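Long-range contact in SLT domain-containing protein (PDB 6TAB), which is a lysozyme-like peptidoglycan hydrolase with altered substrate specificity that facilitates exit of the predatory bacterium from its prey cell: residues Leu98-Asp112 with Ile201-Ala215. Numbering follows the deposited sequence.
Sequences LDKLGPNLLDVIPAD and IRILDRWVSRDGRIA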
loop_
_atom_site.group_PDB
_atom_site.type_symbol
_atom_site.label_atom_id
_atom_site.label_comp_id
_atom_site.label_asym_id
_atom_site.label_seq_id
_atom_site.Cartn_x
_atom_site.Cartn_y
_atom_site.Cartn_z
ATOM N N LEU A 98 3.509 -9.589 6.319
ATOM C CA LEU A 98 2.249 -9.973 5.684
ATOM C C LEU A 98 1.633 -11.162 6.450
ATOM O O LEU A 98 0.384 -11.222 6.599
ATOM C CB LEU A 98 2.470 -10.274 4.192
ATOM C CG LEU A 98 2.452 -9.049 3.268
ATOM C CD1 LEU A 98 2.989 -9.457 1.890
ATOM C CD2 LEU A 98 1.074 -8.398 3.118
ATOM N N ASP A 99 2.453 -12.133 6.911
ATOM C CA ASP A 99 1.899 -13.297 7.668
ATOM C C ASP A 99 1.221 -12.834 8.979
ATOM O O ASP A 99 0.192 -13.450 9.382
ATOM C CB ASP A 99 2.941 -14.364 8.000
ATOM C CG ASP A 99 3.647 -15.052 6.838
ATOM O OD1 ASP A 99 3.091 -15.065 5.736
ATOM O OD2 ASP A 99 4.791 -15.573 7.061
ATOM N N LYS A 100 1.795 -11.818 9.645
ATOM C CA LYS A 100 1.342 -11.393 10.976
ATOM C C LYS A 100 0.199 -10.361 10.890
ATOM O O LYS A 100 -0.770 -10.428 11.659
ATOM C CB LYS A 100 2.524 -10.790 11.755
ATOM C CG LYS A 100 2.203 -10.353 13.183
ATOM C CD LYS A 100 3.365 -9.637 13.879
ATOM C CE LYS A 100 3.168 -9.437 15.370
ATOM N NZ LYS A 100 2.122 -8.424 15.672
ATOM N N LEU A 101 0.315 -9.410 9.954
ATOM C CA LEU A 101 -0.539 -8.214 9.853
ATOM C C LEU A 101 -1.481 -8.210 8.643
ATOM O O LEU A 101 -2.435 -7.401 8.644
ATOM C CB LEU A 101 0.330 -6.955 9.825
ATOM C CG LEU A 101 1.282 -6.779 11.013
ATOM C CD1 LEU A 101 2.113 -5.503 10.823
ATOM C CD2 LEU A 101 0.575 -6.762 12.351
ATOM N N GLY A 102 -1.220 -9.057 7.638
ATOM C CA GLY A 102 -2.030 -9.121 6.442
ATOM C C GLY A 102 -2.811 -10.417 6.222
ATOM O O GLY A 102 -3.124 -10.722 5.065
ATOM N N PRO A 103 -3.169 -11.251 7.243
ATOM C CA PRO A 103 -3.830 -12.534 6.941
ATOM C C PRO A 103 -5.217 -12.344 6.286
ATOM O O PRO A 103 -5.630 -13.143 5.429
ATOM C CB PRO A 103 -3.911 -13.204 8.321
ATOM C CG PRO A 103 -3.984 -12.052 9.292
ATOM C CD PRO A 103 -2.985 -11.062 8.702
ATOM N N ASN A 104 -5.945 -11.272 6.681
ATOM C CA ASN A 104 -7.261 -10.994 6.079
ATOM C C ASN A 104 -7.111 -10.493 4.639
ATOM O O ASN A 104 -7.820 -10.953 3.717
ATOM C CB ASN A 104 -8.121 -10.061 6.961
ATOM C CG ASN A 104 -8.223 -10.598 8.373
ATOM O OD1 ASN A 104 -8.809 -11.664 8.603
ATOM N ND2 ASN A 104 -7.568 -9.906 9.307
ATOM N N LEU A 105 -6.123 -9.597 4.422
ATOM C CA LEU A 105 -5.788 -9.120 3.066
ATOM C C LEU A 105 -5.575 -10.318 2.112
ATOM O O LEU A 105 -6.066 -10.326 0.947
ATOM C CB LEU A 105 -4.540 -8.231 3.135
ATOM C CG LEU A 105 -3.947 -7.753 1.794
ATOM C CD1 LEU A 105 -4.929 -6.872 1.029
ATOM C CD2 LEU A 105 -2.643 -6.989 2.014
ATOM N N LEU A 106 -4.795 -11.303 2.587
ATOM C CA LEU A 106 -4.353 -12.453 1.760
ATOM C C LEU A 106 -5.412 -13.566 1.612
ATOM O O LEU A 106 -5.183 -14.536 0.908
ATOM C CB LEU A 106 -3.017 -12.982 2.324
ATOM C CG LEU A 106 -1.818 -12.027 2.162
ATOM C CD1 LEU A 106 -0.664 -12.433 3.035
ATOM C CD2 LEU A 106 -1.377 -11.885 0.718
ATOM N N ASP A 107 -6.576 -13.407 2.240
ATOM C CA ASP A 107 -7.756 -14.314 2.074
ATOM C C ASP A 107 -8.820 -13.720 1.125
ATOM O O ASP A 107 -9.797 -14.398 0.796
ATOM C CB ASP A 107 -8.417 -14.669 3.417
ATOM C CG ASP A 107 -7.707 -15.766 4.214
ATOM O OD1 ASP A 107 -7.011 -16.594 3.611
ATOM O OD2 ASP A 107 -7.880 -15.786 5.437
ATOM N N VAL A 108 -8.714 -12.445 0.751
ATOM C CA VAL A 108 -9.746 -11.818 -0.125
ATOM C C VAL A 108 -9.587 -12.312 -1.574
ATOM O O VAL A 108 -8.464 -12.393 -2.086
ATOM C CB VAL A 108 -9.621 -10.268 -0.098
ATOM C CG1 VAL A 108 -10.627 -9.576 -1.001
ATOM C CG2 VAL A 108 -9.728 -9.751 1.309
ATOM N N ILE A 109 -10.690 -12.570 -2.266
ATOM C CA ILE A 109 -10.674 -12.723 -3.691
ATOM C C ILE A 109 -11.385 -11.451 -4.242
ATOM O O ILE A 109 -12.637 -11.274 -4.131
ATOM C CB ILE A 109 -11.401 -14.001 -4.222
ATOM C CG1 ILE A 109 -10.699 -15.240 -3.668
ATOM C CG2 ILE A 109 -11.501 -14.052 -5.755
ATOM C CD1 ILE A 109 -11.375 -16.547 -3.965
ATOM N N PRO A 110 -10.648 -10.411 -4.720
ATOM C CA PRO A 110 -11.202 -9.063 -4.905
ATOM C C PRO A 110 -12.183 -8.928 -6.093
ATOM O O PRO A 110 -11.940 -9.527 -7.170
ATOM C CB PRO A 110 -10.002 -8.138 -5.116
ATOM C CG PRO A 110 -8.832 -8.975 -5.147
ATOM C CD PRO A 110 -9.184 -10.409 -4.937
ATOM N N ALA A 111 -13.251 -8.122 -5.918
ATOM C CA ALA A 111 -14.274 -7.935 -6.960
ATOM C C ALA A 111 -13.737 -7.227 -8.205
ATOM O O ALA A 111 -14.359 -7.381 -9.277
ATOM C CB ALA A 111 -15.465 -7.189 -6.438
ATOM N N ASP A 112 -12.653 -6.457 -8.069
ATOM C CA ASP A 112 -12.002 -5.748 -9.199
ATOM C C ASP A 112 -10.743 -6.481 -9.695
ATOM O O ASP A 112 -9.879 -5.848 -10.344
ATOM C CB ASP A 112 -11.764 -4.294 -8.813
ATOM C CG ASP A 112 -11.006 -4.083 -7.506
ATOM O OD1 ASP A 112 -10.716 -5.097 -6.771
ATOM O OD2 ASP A 112 -10.717 -2.875 -7.194
ATOM N N ILE A 201 0.418 -2.154 5.465
ATOM C CA ILE A 201 -0.205 -3.490 5.480
ATOM C C ILE A 201 -1.467 -3.492 6.376
ATOM O O ILE A 201 -2.513 -4.043 5.974
ATOM C CB ILE A 201 0.803 -4.606 5.866
ATOM C CG1 ILE A 201 1.915 -4.741 4.815
ATOM C CG2 ILE A 201 0.075 -5.903 6.065
ATOM C CD1 ILE A 201 3.142 -5.500 5.279
ATOM N N ARG A 202 -1.387 -2.910 7.582
ATOM C CA ARG A 202 -2.562 -2.843 8.480
ATOM C C ARG A 202 -3.730 -2.103 7.800
ATOM O O ARG A 202 -4.910 -2.508 7.985
ATOM C CB ARG A 202 -2.228 -2.166 9.819
ATOM C CG ARG A 202 -1.277 -2.938 10.729
ATOM C CD ARG A 202 -1.006 -2.170 12.029
ATOM N NE ARG A 202 -0.168 -2.873 12.982
ATOM C CZ ARG A 202 -0.587 -3.669 13.970
ATOM N NH1 ARG A 202 -1.873 -3.994 14.079
ATOM N NH2 ARG A 202 0.294 -4.140 14.846
ATOM N N ILE A 203 -3.487 -1.002 7.089
ATOM C CA ILE A 203 -4.541 -0.202 6.460
ATOM C C ILE A 203 -5.227 -1.011 5.346
ATOM O O ILE A 203 -6.478 -1.114 5.293
ATOM C CB ILE A 203 -3.979 1.146 5.952
ATOM C CG1 ILE A 203 -3.464 2.019 7.110
ATOM C CG2 ILE A 203 -5.007 1.884 5.105
ATOM C CD1 ILE A 203 -2.619 3.226 6.661
ATOM N N LEU A 204 -4.424 -1.685 4.487
ATOM C CA LEU A 204 -4.967 -2.568 3.436
ATOM C C LEU A 204 -5.737 -3.753 4.060
ATOM O O LEU A 204 -6.805 -4.161 3.552
ATOM C CB LEU A 204 -3.854 -3.061 2.507
ATOM C CG LEU A 204 -3.190 -1.994 1.629
ATOM C CD1 LEU A 204 -1.926 -2.534 0.973
ATOM C CD2 LEU A 204 -4.149 -1.488 0.531
ATOM N N ASP A 205 -5.176 -4.352 5.119
ATOM C CA ASP A 205 -5.807 -5.514 5.770
ATOM C C ASP A 205 -7.234 -5.163 6.267
ATOM O O ASP A 205 -8.153 -6.015 6.209
ATOM C CB ASP A 205 -4.954 -6.064 6.924
ATOM C CG ASP A 205 -5.442 -7.372 7.517
ATOM O OD1 ASP A 205 -5.191 -8.428 6.871
ATOM O OD2 ASP A 205 -6.040 -7.345 8.628
ATOM N N ARG A 206 -7.441 -3.964 6.746
ATOM C CA ARG A 206 -8.755 -3.552 7.184
ATOM C C ARG A 206 -9.686 -3.321 5.997
ATOM O O ARG A 206 -10.731 -3.936 5.936
ATOM C CB ARG A 206 -8.699 -2.257 8.008
ATOM C CG ARG A 206 -10.102 -1.890 8.537
ATOM C CD ARG A 206 -10.344 -0.487 8.968
ATOM N NE ARG A 206 -9.723 -0.188 10.212
ATOM C CZ ARG A 206 -9.717 1.028 10.817
ATOM N NH1 ARG A 206 -10.289 2.143 10.304
ATOM N NH2 ARG A 206 -9.062 1.127 11.936
ATOM N N TRP A 207 -9.310 -2.448 5.053
ATOM C CA TRP A 207 -10.285 -2.009 4.026
ATOM C C TRP A 207 -10.483 -3.000 2.867
ATOM O O TRP A 207 -11.616 -3.135 2.371
ATOM C CB TRP A 207 -9.979 -0.610 3.507
ATOM C CG TRP A 207 -10.020 0.461 4.549
ATOM C CD1 TRP A 207 -8.995 1.298 4.877
ATOM C CD2 TRP A 207 -11.135 0.848 5.347
ATOM N NE1 TRP A 207 -9.399 2.185 5.820
ATOM C CE2 TRP A 207 -10.698 1.919 6.166
ATOM C CE3 TRP A 207 -12.449 0.396 5.477
ATOM C CZ2 TRP A 207 -11.532 2.589 7.049
ATOM C CZ3 TRP A 207 -13.269 1.045 6.380
ATOM C CH2 TRP A 207 -12.816 2.109 7.167
ATOM N N VAL A 208 -9.404 -3.612 2.341
ATOM C CA VAL A 208 -9.583 -4.583 1.259
ATOM C C VAL A 208 -10.478 -5.742 1.745
ATOM O O VAL A 208 -11.353 -6.216 1.008
ATOM C CB VAL A 208 -8.240 -5.034 0.648
ATOM C CG1 VAL A 208 -8.439 -6.074 -0.467
ATOM C CG2 VAL A 208 -7.450 -3.840 0.095
ATOM N N SER A 209 -10.347 -6.218 3.034
ATOM C CA SER A 209 -11.138 -7.338 3.620
ATOM C C SER A 209 -12.587 -6.935 3.956
ATOM O O SER A 209 -13.515 -7.763 3.806
ATOM C CB SER A 209 -10.437 -7.926 4.831
ATOM O OG SER A 209 -11.207 -8.963 5.421
ATOM N N ARG A 210 -12.707 -5.670 4.379
ATOM C CA ARG A 210 -14.096 -5.191 4.721
ATOM C C ARG A 210 -14.892 -4.972 3.423
ATOM O O ARG A 210 -16.117 -5.271 3.353
ATOM C CB ARG A 210 -14.062 -3.891 5.548
ATOM C CG ARG A 210 -15.400 -3.224 5.874
ATOM C CD ARG A 210 -15.270 -1.894 6.616
ATOM N NE ARG A 210 -16.550 -1.332 7.073
ATOM C CZ ARG A 210 -17.050 -1.445 8.300
ATOM N NH1 ARG A 210 -16.383 -2.079 9.249
ATOM N NH2 ARG A 210 -18.232 -0.926 8.583
ATOM N N ASP A 211 -14.240 -4.405 2.392
ATOM C CA ASP A 211 -14.952 -3.937 1.189
ATOM C C ASP A 211 -14.979 -5.022 0.078
ATOM O O ASP A 211 -15.750 -4.890 -0.902
ATOM C CB ASP A 211 -14.327 -2.629 0.686
ATOM C CG ASP A 211 -14.516 -1.415 1.593
ATOM O OD1 ASP A 211 -15.500 -1.433 2.433
ATOM O OD2 ASP A 211 -13.705 -0.445 1.458
ATOM N N GLY A 212 -14.057 -5.989 0.135
ATOM C CA GLY A 212 -13.986 -7.063 -0.853
ATOM C C GLY A 212 -13.412 -6.654 -2.206
ATOM O O GLY A 212 -13.713 -7.326 -3.220
ATOM N N ARG A 213 -12.591 -5.589 -2.250
ATOM C CA ARG A 213 -12.036 -5.062 -3.510
ATOM C C ARG A 213 -10.807 -4.211 -3.190
ATOM O O ARG A 213 -10.638 -3.724 -2.053
ATOM C CB ARG A 213 -13.106 -4.321 -4.313
ATOM C CG ARG A 213 -13.713 -3.132 -3.606
ATOM C CD ARG A 213 -14.951 -2.540 -4.320
ATOM N NE ARG A 213 -14.567 -1.982 -5.599
ATOM C CZ ARG A 213 -15.096 -2.235 -6.790
ATOM N NH1 ARG A 213 -16.210 -2.936 -6.899
ATOM N NH2 ARG A 213 -14.505 -1.742 -7.874
ATOM N N ILE A 214 -9.950 -4.064 -4.218
ATOM C CA ILE A 214 -8.681 -3.322 -4.083
ATOM C C ILE A 214 -8.876 -1.802 -4.050
ATOM O O ILE A 214 -8.215 -1.103 -3.241
ATOM C CB ILE A 214 -7.701 -3.746 -5.189
ATOM C CG1 ILE A 214 -7.321 -5.227 -5.035
ATOM C CG2 ILE A 214 -6.462 -2.846 -5.247
ATOM C CD1 ILE A 214 -6.592 -5.850 -6.224
ATOM N N ALA A 215 -9.759 -1.297 -4.920
ATOM C CA ALA A 215 -9.965 0.161 -5.051
ATOM C C ALA A 215 -11.369 0.403 -5.640
ATOM O O ALA A 215 -12.267 -0.439 -5.494
ATOM C CB ALA A 215 -8.816 0.764 -5.850
HETATM O O HOH W 1 -11.610 -0.833 -8.905
#
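In this lysozyme-like fold, the chain leaving helix 87-101 runs along the last turns of helix 193-211 and the loop that follows it, held at one end by Asp-205 of the helix and at the other by Asp-112. Asp-205 reaches across with CG anti to its backbone N (chi1 -172°). Its OD1 accepts a hydrogen bond from Leu-105 N at 2.9 Å from above the carboxylate plane, while OD2 takes a nearly straight bond (176°) from Asn-104 ND2, which lies 3.1 Å away on the syn side.

At the other end Asp-112 grips two successive amides, each through a syn lone pair: OD1 accepts a hydrogen bond from Ile-214 N and OD2 one from Ala-215 N, both at 2.9 Å. A water links OD2 to Arg-213 NH2, and Ala-111 N donates to Gly-212 O just past the helix end. Between the carboxylates the packing is mostly apolar: Leu-105 CD1 sits 3.8 Å from Val-208 CB, and Val-108 CG2 rests on the helix backbone at Ser-209 CA. Beyond Asp-205, at the helix 87-101 end, Leu-101 CD2 lies over the centre of one face of the Arg-202 guanidinium, 3.6 Å from NH2.

Helix 125-144 meets this chain through Trp-132, which touches Leu-105, and Tyr-125 and Lys-129, which touch Leu-106; Phe-116 of helix 113-116 packs against Ile-214 and Ala-215.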